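Local coordinates for NikO protein (Streptomyces tendae, PDB 4FQD) that acts as an enolpyruvyl transferase essential to nikkomycin biosynthesis, using a beta/alpha inverse-barrel fold of the EPSP synthase family, at residues M202-H207 against E251-P256; E267-I272 against H295-E300; P299-L304 against V311-D316. The protein carries 4 engineered substitutions. One frame throughout, in Å; residues are numbered along the deposited sequence.

Contact 1 (M202-H207 against E251-P256); sequences MGAVTH and ESLHRP
H207 and E251 join two connecting pieces of the inverse-barrel fold: the turn leaving helix 192-204 and the loop that carries the chain from strand 242-248 to strand 257-260. The polar link between them is a His-carboxylate hydrogen bond, NE2 of H207 giving its N-H to OE2 of E251 over 2.5 Å. It is short but bent, with an N-H...O angle of 135°. OE2 is met on its syn side, close to the carboxylate plane, yet it lies tilted from the imidazole plane, and ring and carboxylate stand nearly perpendicular (87°). The glutamate reaches the ring edge because its chain folds at chi2 (-88°). Both groups lie at the exposed end of the contact.

A water supplies a second, more sheltered polar link. It donates to O of A204 at 2.7 Å and to OG of S252 at 3.0 Å, so a carbonyl at the end of the helix is satisfied through solvent. OG of S252 is also hydrogen-bonded to O of G249, which fixes its rotation.

Apolar contact is slight. The side chain of L253 rests on T46, which V205 touches as well, and across the segments CB of A204 lies 4.5 Å from CD1 of L253.

Contact 2 (E267-I272 against H295-E300); sequences EVVTWI and HALAPE
L297 reaches with both of its methyl groups toward V268 and V269, neighbours on helix 265-278, and this meeting of aliphatic side chains makes up most of the contact. CG2 of V269 is shared by the fork of the leucine, lying 3.9 Å from CD1 of L297 and 3.9 Å from CD2 of L297. V268 approaches CD1 of L297 alone, through its CB at 4.1 Å and with its CG1 alongside. Because V269 holds CG1 anti to the backbone N (174°), its CG2 is the branch left to face L297. All of these groups are buried. F346 of helix 344-351 packs on V269 as well, so this valine is shared by the leucine and an aromatic side chain of another helix.

A looser apolar touch comes from the stem of E300, whose CG is 4.5 Å from CG2 of V269. The acid itself belongs to another network: OE2 of E300 accepts from N of F340 and is hydrogen-bonded to OG of S343.

L297 stands where helix 290-296 gives way to helix 298-307, at the N-cap position of the second. The junction of two successive helices is thus packed against a buried helix, as befits the inverse beta/alpha barrel, where helices lie inside and the sheets outside.

Contact 3 (P299-L304 against V311-D316); sequences PEFDLL and VDVGAD
F301 projects from helix 298-307 onto V311 and V313 of strand 311-313, and one ring carbon, CE2, does the touching. The closer packing is with V311: CG1 of V311 comes to 3.8 Å from CE2 of F301, at the edge of the phenyl ring and near its plane, and CB of V311 is 4.1 Å from CE2 of F301. The two side chains cross at about a right angle. V311 holds its CG1 anti to the backbone N (chi1 173°), which brings that methyl to the ring and leaves CG2 beside the backbone N. One face of the ring is covered from within the helix by CD1 of L304, 4.2 Å above the plane and over its centre, while I272 of helix 265-278 also packs against F301, L304 and V311.

The packing thins toward V313. Its CG2 lies 4.0 Å from CE2 of F301, in an oblique approach, and V313 is itself exposed, although V294 of helix 290-296 touches the side chains of both V313 and F301. Between the two valines D312 points away from the helix, its OD2 hydrogen-bonded to NE2 of H321.

Strand 311-313 is an outermost strand of its four-stranded sheet within the chain. Six residues separate the two segments, and across this short connection the helix seats one aromatic ring on the valines that face it. Carbon meets carbon throughout, with no polar pair between the segments: this is consistent with van der Waals contact and partial shielding from water, and directional bonds do not set the rotation of the ring.

How the contacts relate
Contact 1 comes first and closes a long loop, from the end of helix 192-204 through helix 219-231 and three strands to the approach to strand 257-260. It is complete before contact 2 opens, and its centre lies about 33 Å from that of contact 2 and about 36 Å from that of contact 3. Contact 2 closes the loop from helix 265-278 through strand 283-286 and helix 290-296 to the start of helix 298-307. Contact 3 begins on that same helix, sharing P299 and E300, and closes a shorter turn to strand 311-313. I272 joins the two: its CD1 lies 3.6 Å from CZ of F301, and it ties helices 265-278 and 298-307 to strand 311-313.

Contact 1 (M202-H207 against E251-P256)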
ATOM      1  N   MET A 202     -22.098  19.751 -14.706  1.00 12.45           N
ATOM      2  CA  MET A 202     -21.947  20.534 -15.928  1.00 16.54           C
ATOM      3  C   MET A 202     -22.570  19.823 -17.122  1.00 16.58           C
ATOM      4  O   MET A 202     -23.140  20.459 -18.006  1.00 15.65           O
ATOM      5  CB  MET A 202     -20.471  20.824 -16.207  1.00 13.43           C
ATOM      6  CG  MET A 202     -19.823  21.781 -15.220  1.00 16.40           C
ATOM      7  SD  MET A 202     -20.625  23.395 -15.181  1.00 18.87           S
ATOM      8  CE  MET A 202     -20.355  23.952 -16.862  1.00 18.57           C
ATOM      9  N   GLY A 203     -22.458  18.499 -17.140  1.00 12.77           N
ATOM     10  CA  GLY A 203     -23.003  17.702 -18.223  1.00 12.08           C
ATOM     11  C   GLY A 203     -24.518  17.741 -18.279  1.00 15.95           C
ATOM     12  O   GLY A 203     -25.108  17.662 -19.355  1.00 13.85           O
ATOM     13  N   ALA A 204     -25.147  17.871 -17.116  1.00 13.56           N
ATOM     14  CA  ALA A 204     -26.603  17.872 -17.027  1.00 16.45           C
ATOM     15  C   ALA A 204     -27.207  19.224 -17.400  1.00 18.31           C
ATOM     16  O   ALA A 204     -28.335  19.295 -17.888  1.00 15.83           O
ATOM     17  CB  ALA A 204     -27.051  17.452 -15.635  1.00 14.86           C
ATOM     18  N   VAL A 205     -26.453  20.295 -17.166  1.00 12.71           N
ATOM     19  CA  VAL A 205     -26.932  21.641 -17.461  1.00 17.59           C
ATOM     20  C   VAL A 205     -26.422  22.133 -18.811  1.00 18.26           C
ATOM     21  O   VAL A 205     -26.481  23.326 -19.111  1.00 16.76           O
ATOM     22  CB  VAL A 205     -26.516  22.644 -16.367  1.00 18.96           C
ATOM     23  CG1 VAL A 205     -27.179  22.290 -15.043  1.00 13.80           C
ATOM     24  CG2 VAL A 205     -25.002  22.676 -16.221  1.00 14.52           C
ATOM     25  N   THR A 206     -25.926  21.206 -19.623  1.00 13.56           N
ATOM     26  CA  THR A 206     -25.390  21.536 -20.937  1.00 14.72           C
ATOM     27  C   THR A 206     -26.173  20.825 -22.038  1.00 15.00           C
ATOM     28  O   THR A 206     -26.532  19.658 -21.899  1.00 16.11           O
ATOM     29  CB  THR A 206     -23.902  21.142 -21.040  1.00 14.64           C
ATOM     30  OG1 THR A 206     -23.147  21.868 -20.060  1.00 23.07           O
ATOM     31  CG2 THR A 206     -23.347  21.445 -22.424  1.00 15.52           C
ATOM     32  N   HIS A 207     -26.443  21.537 -23.128  1.00 15.43           N
ATOM     33  CA  HIS A 207     -27.073  20.935 -24.296  1.00 17.33           C
ATOM     34  C   HIS A 207     -26.053  20.130 -25.091  1.00 15.05           C
ATOM     35  O   HIS A 207     -25.127  20.693 -25.672  1.00 20.51           O
ATOM     36  CB  HIS A 207     -27.685  22.015 -25.188  1.00 16.50           C
ATOM     37  CG  HIS A 207     -28.791  22.779 -24.536  1.00 26.39           C
ATOM     38  ND1 HIS A 207     -29.302  23.950 -25.060  1.00 22.09           N
ATOM     39  CD2 HIS A 207     -29.491  22.547 -23.401  1.00 22.91           C
ATOM     40  CE1 HIS A 207     -30.262  24.400 -24.281  1.00 27.66           C
ATOM     41  NE2 HIS A 207     -30.399  23.564 -23.261  1.00 36.53           N
ATOM     42  N   GLU A 251     -33.494  23.127 -18.146  1.00 22.11           N
ATOM     43  CA  GLU A 251     -34.932  23.083 -18.388  1.00 27.13           C
ATOM     44  C   GLU A 251     -35.475  21.655 -18.385  1.00 22.91           C
ATOM     45  O   GLU A 251     -36.686  21.445 -18.335  1.00 26.88           O
ATOM     46  CB  GLU A 251     -35.290  23.783 -19.705  1.00 25.84           C
ATOM     47  CG  GLU A 251     -34.656  23.172 -20.949  1.00 34.80           C
ATOM     48  CD  GLU A 251     -33.283  23.745 -21.256  1.00 32.15           C
ATOM     49  OE1 GLU A 251     -32.715  24.439 -20.387  1.00 27.89           O
ATOM     50  OE2 GLU A 251     -32.777  23.508 -22.373  1.00 25.01           O
ATOM     51  N   SER A 252     -34.575  20.678 -18.439  1.00 21.00           N
ATOM     52  CA  SER A 252     -34.968  19.274 -18.433  1.00 22.51           C
ATOM     53  C   SER A 252     -35.045  18.720 -17.014  1.00 24.76           C
ATOM     54  O   SER A 252     -35.521  17.606 -16.796  1.00 23.82           O
ATOM     55  CB  SER A 252     -33.990  18.442 -19.262  1.00 17.11           C
ATOM     56  OG  SER A 252     -32.678  18.516 -18.730  1.00 21.33           O
ATOM     57  N   LEU A 253     -34.572  19.506 -16.051  1.00 16.08           N
ATOM     58  CA  LEU A 253     -34.560  19.088 -14.654  1.00 16.62           C
ATOM     59  C   LEU A 253     -35.709  19.742 -13.891  1.00 14.33           C
ATOM     60  O   LEU A 253     -35.514  20.729 -13.182  1.00 17.30           O
ATOM     61  CB  LEU A 253     -33.221  19.452 -14.013  1.00 14.90           C
ATOM     62  CG  LEU A 253     -31.990  19.016 -14.810  1.00 18.60           C
ATOM     63  CD1 LEU A 253     -30.714  19.546 -14.179  1.00 17.35           C
ATOM     64  CD2 LEU A 253     -31.939  17.501 -14.936  1.00 12.27           C
ATOM     65  N   HIS A 254     -36.905  19.181 -14.036  1.00 17.51           N
ATOM     66  CA  HIS A 254     -38.106  19.785 -13.469  1.00 21.92           C
ATOM     67  C   HIS A 254     -39.003  18.770 -12.770  1.00 17.64           C
ATOM     68  O   HIS A 254     -40.169  19.050 -12.496  1.00 21.69           O
ATOM     69  CB  HIS A 254     -38.902  20.497 -14.564  1.00 20.61           C
ATOM     70  CG  HIS A 254     -39.325  19.597 -15.682  1.00 21.76           C
ATOM     71  ND1 HIS A 254     -38.663  19.553 -16.893  1.00 33.14           N
ATOM     72  CD2 HIS A 254     -40.336  18.702 -15.775  1.00 24.25           C
ATOM     73  CE1 HIS A 254     -39.253  18.673 -17.681  1.00 27.46           C
ATOM     74  NE2 HIS A 254     -40.271  18.142 -17.027  1.00 32.56           N
ATOM     75  N   ARG A 255     -38.459  17.592 -12.482  1.00 19.50           N
ATOM     76  CA  ARG A 255     -39.224  16.546 -11.812  1.00 22.73           C
ATOM     77  C   ARG A 255     -38.894  16.469 -10.324  1.00 20.53           C
ATOM     78  O   ARG A 255     -37.726  16.370  -9.949  1.00 24.03           O
ATOM     79  CB  ARG A 255     -38.980  15.194 -12.481  1.00 20.40           C
ATOM     80  CG  ARG A 255     -39.609  15.068 -13.859  1.00 26.02           C
ATOM     81  CD  ARG A 255     -38.892  14.027 -14.699  1.00 34.15           C
ATOM     82  NE  ARG A 255     -38.740  12.759 -13.993  1.00 46.64           N
ATOM     83  CZ  ARG A 255     -38.061  11.720 -14.466  1.00 50.30           C
ATOM     84  NH1 ARG A 255     -37.972  10.604 -13.759  1.00 50.26           N
ATOM     85  NH2 ARG A 255     -37.466  11.797 -15.648  1.00 46.50           N
ATOM     86  N   PRO A 256     -39.931  16.521  -9.471  1.00 22.92           N
ATOM     87  CA  PRO A 256     -39.795  16.436  -8.011  1.00 19.02           C
ATOM     88  C   PRO A 256     -39.118  15.140  -7.576  1.00 18.01           C
ATOM     89  O   PRO A 256     -39.373  14.087  -8.162  1.00 17.64           O
ATOM     90  CB  PRO A 256     -41.247  16.458  -7.525  1.00 21.11           C
ATOM     91  CG  PRO A 256     -41.999  17.146  -8.612  1.00 18.81           C
ATOM     92  CD  PRO A 256     -41.331  16.721  -9.883  1.00 19.99           C
TER
HETATM   93  O   HOH W   1     -29.978  17.261 -18.722  1.00 18.97           O

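Contact 2 (E267-I272 against H295-E300)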
ATOM      1  N   GLU A 267     -19.036   7.968   9.769  1.00 12.15           N
ATOM      2  CA  GLU A 267     -19.670   7.848  11.077  1.00 11.02           C
ATOM      3  C   GLU A 267     -19.807   6.378  11.453  1.00 12.87           C
ATOM      4  O   GLU A 267     -19.622   6.006  12.613  1.00 14.14           O
ATOM      5  CB  GLU A 267     -21.040   8.528  11.100  1.00 11.81           C
ATOM      6  CG  GLU A 267     -21.696   8.507  12.473  1.00 15.68           C
ATOM      7  CD  GLU A 267     -23.112   9.048  12.469  1.00 23.54           C
ATOM      8  OE1 GLU A 267     -23.586   9.475  11.394  1.00 23.82           O
ATOM      9  OE2 GLU A 267     -23.752   9.043  13.543  1.00 18.44           O
ATOM     10  N   VAL A 268     -20.130   5.546  10.466  1.00 10.36           N
ATOM     11  CA  VAL A 268     -20.223   4.106  10.678  1.00 11.45           C
ATOM     12  C   VAL A 268     -18.870   3.555  11.113  1.00 12.70           C
ATOM     13  O   VAL A 268     -18.782   2.798  12.081  1.00 10.56           O
ATOM     14  CB  VAL A 268     -20.693   3.370   9.407  1.00 12.15           C
ATOM     15  CG1 VAL A 268     -20.605   1.862   9.599  1.00  5.30           C
ATOM     16  CG2 VAL A 268     -22.110   3.783   9.047  1.00  9.52           C
ATOM     17  N   VAL A 269     -17.821   3.948  10.396  1.00 10.51           N
ATOM     18  CA  VAL A 269     -16.457   3.564  10.740  1.00 12.60           C
ATOM     19  C   VAL A 269     -16.120   4.004  12.159  1.00 12.60           C
ATOM     20  O   VAL A 269     -15.546   3.242  12.939  1.00  7.61           O
ATOM     21  CB  VAL A 269     -15.437   4.189   9.764  1.00 10.04           C
ATOM     22  CG1 VAL A 269     -14.011   3.901  10.218  1.00  7.00           C
ATOM     23  CG2 VAL A 269     -15.667   3.677   8.352  1.00  6.69           C
ATOM     24  N   THR A 270     -16.499   5.236  12.488  1.00 11.97           N
ATOM     25  CA  THR A 270     -16.224   5.815  13.799  1.00 12.25           C
ATOM     26  C   THR A 270     -16.858   5.006  14.927  1.00 10.26           C
ATOM     27  O   THR A 270     -16.228   4.761  15.954  1.00 13.88           O
ATOM     28  CB  THR A 270     -16.720   7.273  13.880  1.00 11.47           C
ATOM     29  OG1 THR A 270     -16.127   8.041  12.827  1.00 10.70           O
ATOM     30  CG2 THR A 270     -16.354   7.890  15.221  1.00 10.37           C
ATOM     31  N   TRP A 271     -18.104   4.589  14.729  1.00 10.34           N
ATOM     32  CA  TRP A 271     -18.820   3.837  15.754  1.00 12.38           C
ATOM     33  C   TRP A 271     -18.332   2.397  15.875  1.00 11.96           C
ATOM     34  O   TRP A 271     -18.332   1.826  16.966  1.00 13.28           O
ATOM     35  CB  TRP A 271     -20.330   3.876  15.505  1.00 10.68           C
ATOM     36  CG  TRP A 271     -20.944   5.207  15.797  1.00 17.25           C
ATOM     37  CD1 TRP A 271     -21.599   6.019  14.918  1.00 16.40           C
ATOM     38  CD2 TRP A 271     -20.953   5.890  17.057  1.00 18.15           C
ATOM     39  NE1 TRP A 271     -22.020   7.163  15.554  1.00 21.29           N
ATOM     40  CE2 TRP A 271     -21.634   7.107  16.868  1.00 14.86           C
ATOM     41  CE3 TRP A 271     -20.453   5.587  18.328  1.00 14.00           C
ATOM     42  CZ2 TRP A 271     -21.829   8.022  17.899  1.00 17.99           C
ATOM     43  CZ3 TRP A 271     -20.647   6.496  19.350  1.00 16.18           C
ATOM     44  CH2 TRP A 271     -21.329   7.699  19.130  1.00 19.76           C
ATOM     45  N   ILE A 272     -17.924   1.812  14.754  1.00 12.38           N
ATOM     46  CA  ILE A 272     -17.345   0.474  14.765  1.00 10.78           C
ATOM     47  C   ILE A 272     -16.039   0.492  15.554  1.00 13.80           C
ATOM     48  O   ILE A 272     -15.775  -0.401  16.360  1.00 12.46           O
ATOM     49  CB  ILE A 272     -17.091  -0.048  13.338  1.00 10.73           C
ATOM     50  CG1 ILE A 272     -18.421  -0.290  12.617  1.00 11.85           C
ATOM     51  CG2 ILE A 272     -16.275  -1.330  13.370  1.00  8.08           C
ATOM     52  CD1 ILE A 272     -18.265  -0.715  11.172  1.00  9.81           C
ATOM     53  N   HIS A 295     -21.552  -1.885   2.216  1.00 10.95           N
ATOM     54  CA  HIS A 295     -21.061  -2.338   0.920  1.00 14.64           C
ATOM     55  C   HIS A 295     -20.142  -1.304   0.281  1.00 14.42           C
ATOM     56  O   HIS A 295     -19.183  -1.651  -0.407  1.00 12.62           O
ATOM     57  CB  HIS A 295     -22.223  -2.657  -0.020  1.00 10.95           C
ATOM     58  CG  HIS A 295     -21.789  -3.037  -1.401  1.00 20.71           C
ATOM     59  ND1 HIS A 295     -21.809  -2.153  -2.457  1.00 21.57           N
ATOM     60  CD2 HIS A 295     -21.310  -4.204  -1.896  1.00 21.23           C
ATOM     61  CE1 HIS A 295     -21.367  -2.759  -3.545  1.00 23.14           C
ATOM     62  NE2 HIS A 295     -21.057  -4.005  -3.230  1.00 21.94           N
ATOM     63  N   ALA A 296     -20.443  -0.030   0.512  1.00 11.08           N
ATOM     64  CA  ALA A 296     -19.604   1.056   0.024  1.00 11.29           C
ATOM     65  C   ALA A 296     -18.280   1.076   0.778  1.00 10.99           C
ATOM     66  O   ALA A 296     -17.252   1.486   0.239  1.00 10.78           O
ATOM     67  CB  ALA A 296     -20.321   2.383   0.183  1.00 10.94           C
ATOM     68  N   LEU A 297     -18.319   0.631   2.030  1.00  8.37           N
ATOM     69  CA  LEU A 297     -17.130   0.564   2.868  1.00 11.57           C
ATOM     70  C   LEU A 297     -16.448  -0.795   2.756  1.00 10.34           C
ATOM     71  O   LEU A 297     -15.759  -1.229   3.677  1.00 12.51           O
ATOM     72  CB  LEU A 297     -17.492   0.847   4.328  1.00 10.68           C
ATOM     73  CG  LEU A 297     -17.891   2.285   4.664  1.00 11.81           C
ATOM     74  CD1 LEU A 297     -18.550   2.349   6.032  1.00 11.24           C
ATOM     75  CD2 LEU A 297     -16.675   3.201   4.610  1.00  9.76           C
ATOM     76  N   ALA A 298     -16.651  -1.460   1.621  1.00 11.18           N
ATOM     77  CA  ALA A 298     -16.033  -2.762   1.353  1.00 15.78           C
ATOM     78  C   ALA A 298     -14.505  -2.813   1.530  1.00 11.60           C
ATOM     79  O   ALA A 298     -13.991  -3.787   2.081  1.00 15.92           O
ATOM     80  CB  ALA A 298     -16.441  -3.284  -0.029  1.00  8.03           C
ATOM     81  N   PRO A 299     -13.773  -1.782   1.056  1.00 11.55           N
ATOM     82  CA  PRO A 299     -12.331  -1.796   1.337  1.00  9.25           C
ATOM     83  C   PRO A 299     -12.038  -1.730   2.834  1.00 13.26           C
ATOM     84  O   PRO A 299     -11.139  -2.423   3.313  1.00 12.79           O
ATOM     85  CB  PRO A 299     -11.831  -0.522   0.651  1.00 13.31           C
ATOM     86  CG  PRO A 299     -12.811  -0.271  -0.432  1.00 11.18           C
ATOM     87  CD  PRO A 299     -14.133  -0.690   0.131  1.00  9.25           C
ATOM     88  N   GLU A 300     -12.793  -0.907   3.555  1.00 11.31           N
ATOM     89  CA  GLU A 300     -12.639  -0.794   5.002  1.00 10.74           C
ATOM     90  C   GLU A 300     -12.976  -2.102   5.711  1.00 14.03           C
ATOM     91  O   GLU A 300     -12.279  -2.510   6.639  1.00 14.16           O
ATOM     92  CB  GLU A 300     -13.514   0.336   5.555  1.00  8.95           C
ATOM     93  CG  GLU A 300     -12.927   1.730   5.399  1.00  9.57           C
ATOM     94  CD  GLU A 300     -13.129   2.310   4.013  1.00 14.14           C
ATOM     95  OE1 GLU A 300     -13.707   1.617   3.149  1.00 10.71           O
ATOM     96  OE2 GLU A 300     -12.710   3.466   3.788  1.00 14.59           O
TER

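Contact 3 (P299-L304 against V311-D316)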
ATOM      1  N   PRO A 299     -13.773  -1.782   1.056  1.00 11.55           N
ATOM      2  CA  PRO A 299     -12.331  -1.796   1.337  1.00  9.25           C
ATOM      3  C   PRO A 299     -12.038  -1.730   2.834  1.00 13.26           C
ATOM      4  O   PRO A 299     -11.139  -2.423   3.313  1.00 12.79           O
ATOM      5  CB  PRO A 299     -11.831  -0.522   0.651  1.00 13.31           C
ATOM      6  CG  PRO A 299     -12.811  -0.271  -0.432  1.00 11.18           C
ATOM      7  CD  PRO A 299     -14.133  -0.690   0.131  1.00  9.25           C
ATOM      8  N   GLU A 300     -12.793  -0.907   3.555  1.00 11.31           N
ATOM      9  CA  GLU A 300     -12.639  -0.794   5.002  1.00 10.74           C
ATOM     10  C   GLU A 300     -12.976  -2.102   5.711  1.00 14.03           C
ATOM     11  O   GLU A 300     -12.279  -2.510   6.639  1.00 14.16           O
ATOM     12  CB  GLU A 300     -13.514   0.336   5.555  1.00  8.95           C
ATOM     13  CG  GLU A 300     -12.927   1.730   5.399  1.00  9.57           C
ATOM     14  CD  GLU A 300     -13.129   2.310   4.013  1.00 14.14           C
ATOM     15  OE1 GLU A 300     -13.707   1.617   3.149  1.00 10.71           O
ATOM     16  OE2 GLU A 300     -12.710   3.466   3.788  1.00 14.59           O
ATOM     17  N   PHE A 301     -14.047  -2.755   5.269  1.00 11.90           N
ATOM     18  CA  PHE A 301     -14.496  -3.995   5.897  1.00 13.95           C
ATOM     19  C   PHE A 301     -13.578  -5.175   5.599  1.00 12.28           C
ATOM     20  O   PHE A 301     -13.495  -6.119   6.386  1.00 10.24           O
ATOM     21  CB  PHE A 301     -15.940  -4.314   5.498  1.00  9.67           C
ATOM     22  CG  PHE A 301     -16.964  -3.713   6.415  1.00 16.01           C
ATOM     23  CD1 PHE A 301     -17.277  -2.366   6.338  1.00 10.00           C
ATOM     24  CD2 PHE A 301     -17.606  -4.493   7.363  1.00 12.89           C
ATOM     25  CE1 PHE A 301     -18.216  -1.809   7.185  1.00 11.08           C
ATOM     26  CE2 PHE A 301     -18.546  -3.942   8.212  1.00 14.73           C
ATOM     27  CZ  PHE A 301     -18.852  -2.598   8.123  1.00 17.49           C
ATOM     28  N   ASP A 302     -12.888  -5.122   4.465  1.00 14.17           N
ATOM     29  CA  ASP A 302     -11.903  -6.143   4.140  1.00 12.65           C
ATOM     30  C   ASP A 302     -10.729  -6.039   5.106  1.00 14.56           C
ATOM     31  O   ASP A 302     -10.145  -7.047   5.502  1.00 14.84           O
ATOM     32  CB  ASP A 302     -11.421  -5.999   2.697  1.00 13.65           C
ATOM     33  CG  ASP A 302     -10.312  -6.973   2.355  1.00 19.54           C
ATOM     34  OD1 ASP A 302     -10.582  -8.192   2.312  1.00 28.06           O
ATOM     35  OD2 ASP A 302      -9.170  -6.522   2.126  1.00 19.74           O
ATOM     36  N   LEU A 303     -10.396  -4.810   5.486  1.00 10.23           N
ATOM     37  CA  LEU A 303      -9.350  -4.570   6.472  1.00 13.36           C
ATOM     38  C   LEU A 303      -9.783  -5.043   7.853  1.00 13.09           C
ATOM     39  O   LEU A 303      -9.014  -5.687   8.564  1.00 11.13           O
ATOM     40  CB  LEU A 303      -8.985  -3.088   6.519  1.00  8.39           C
ATOM     41  CG  LEU A 303      -8.158  -2.558   5.349  1.00 13.86           C
ATOM     42  CD1 LEU A 303      -7.929  -1.068   5.505  1.00 11.63           C
ATOM     43  CD2 LEU A 303      -6.835  -3.300   5.256  1.00  8.80           C
ATOM     44  N   LEU A 304     -11.020  -4.719   8.223  1.00  9.66           N
ATOM     45  CA  LEU A 304     -11.573  -5.119   9.513  1.00 14.85           C
ATOM     46  C   LEU A 304     -11.563  -6.635   9.674  1.00 15.58           C
ATOM     47  O   LEU A 304     -11.263  -7.151  10.752  1.00 15.23           O
ATOM     48  CB  LEU A 304     -12.999  -4.587   9.678  1.00 11.84           C
ATOM     49  CG  LEU A 304     -13.159  -3.069   9.794  1.00 14.68           C
ATOM     50  CD1 LEU A 304     -14.624  -2.702   9.975  1.00 14.46           C
ATOM     51  CD2 LEU A 304     -12.316  -2.518  10.936  1.00 10.09           C
ATOM     52  N   VAL A 311     -17.951  -7.760  12.889  1.00 13.23           N
ATOM     53  CA  VAL A 311     -19.100  -6.877  12.736  1.00 10.71           C
ATOM     54  C   VAL A 311     -20.263  -7.611  12.077  1.00 18.15           C
ATOM     55  O   VAL A 311     -20.152  -8.076  10.942  1.00 18.43           O
ATOM     56  CB  VAL A 311     -18.761  -5.632  11.895  1.00 10.56           C
ATOM     57  CG1 VAL A 311     -20.019  -4.824  11.613  1.00 15.08           C
ATOM     58  CG2 VAL A 311     -17.722  -4.776  12.600  1.00 11.98           C
ATOM     59  N   ASP A 312     -21.377  -7.720  12.795  1.00 17.72           N
ATOM     60  CA  ASP A 312     -22.576  -8.343  12.251  1.00 17.37           C
ATOM     61  C   ASP A 312     -23.324  -7.342  11.382  1.00 18.87           C
ATOM     62  O   ASP A 312     -23.752  -6.294  11.862  1.00 19.04           O
ATOM     63  CB  ASP A 312     -23.484  -8.837  13.379  1.00 19.58           C
ATOM     64  CG  ASP A 312     -22.797  -9.846  14.278  1.00 26.46           C
ATOM     65  OD1 ASP A 312     -21.937 -10.599  13.777  1.00 27.98           O
ATOM     66  OD2 ASP A 312     -23.116  -9.881  15.485  1.00 28.37           O
ATOM     67  N   VAL A 313     -23.478  -7.665  10.101  1.00 22.83           N
ATOM     68  CA  VAL A 313     -24.107  -6.746   9.159  1.00 17.98           C
ATOM     69  C   VAL A 313     -25.555  -7.118   8.856  1.00 23.69           C
ATOM     70  O   VAL A 313     -25.839  -8.219   8.382  1.00 22.21           O
ATOM     71  CB  VAL A 313     -23.319  -6.661   7.840  1.00 22.12           C
ATOM     72  CG1 VAL A 313     -24.047  -5.775   6.841  1.00 21.49           C
ATOM     73  CG2 VAL A 313     -21.912  -6.142   8.098  1.00 17.17           C
ATOM     74  N   GLY A 314     -26.464  -6.189   9.134  1.00 24.58           N
ATOM     75  CA  GLY A 314     -27.870  -6.369   8.825  1.00 20.03           C
ATOM     76  C   GLY A 314     -28.325  -5.388   7.762  1.00 25.33           C
ATOM     77  O   GLY A 314     -27.510  -4.861   7.004  1.00 27.97           O
ATOM     78  N   ALA A 315     -29.629  -5.137   7.707  1.00 19.00           N
ATOM     79  CA  ALA A 315     -30.189  -4.237   6.706  1.00 18.21           C
ATOM     80  C   ALA A 315     -30.143  -2.784   7.165  1.00 21.44           C
ATOM     81  O   ALA A 315     -29.577  -1.926   6.486  1.00 18.49           O
ATOM     82  CB  ALA A 315     -31.612  -4.640   6.376  1.00 22.16           C
ATOM     83  N   ASP A 316     -30.744  -2.513   8.318  1.00 21.22           N
ATOM     84  CA  ASP A 316     -30.783  -1.160   8.858  1.00 19.54           C
ATOM     85  C   ASP A 316     -29.935  -1.031  10.118  1.00 19.67           C
ATOM     86  O   ASP A 316     -30.021  -0.034  10.833  1.00 16.67           O
ATOM     87  CB  ASP A 316     -32.223  -0.734   9.153  1.00 18.56           C
ATOM     88  CG  ASP A 316     -33.098  -0.747   7.917  1.00 27.43           C
ATOM     89  OD1 ASP A 316     -32.910   0.129   7.045  1.00 20.61           O
ATOM     90  OD2 ASP A 316     -33.980  -1.628   7.819  1.00 34.18           O
TER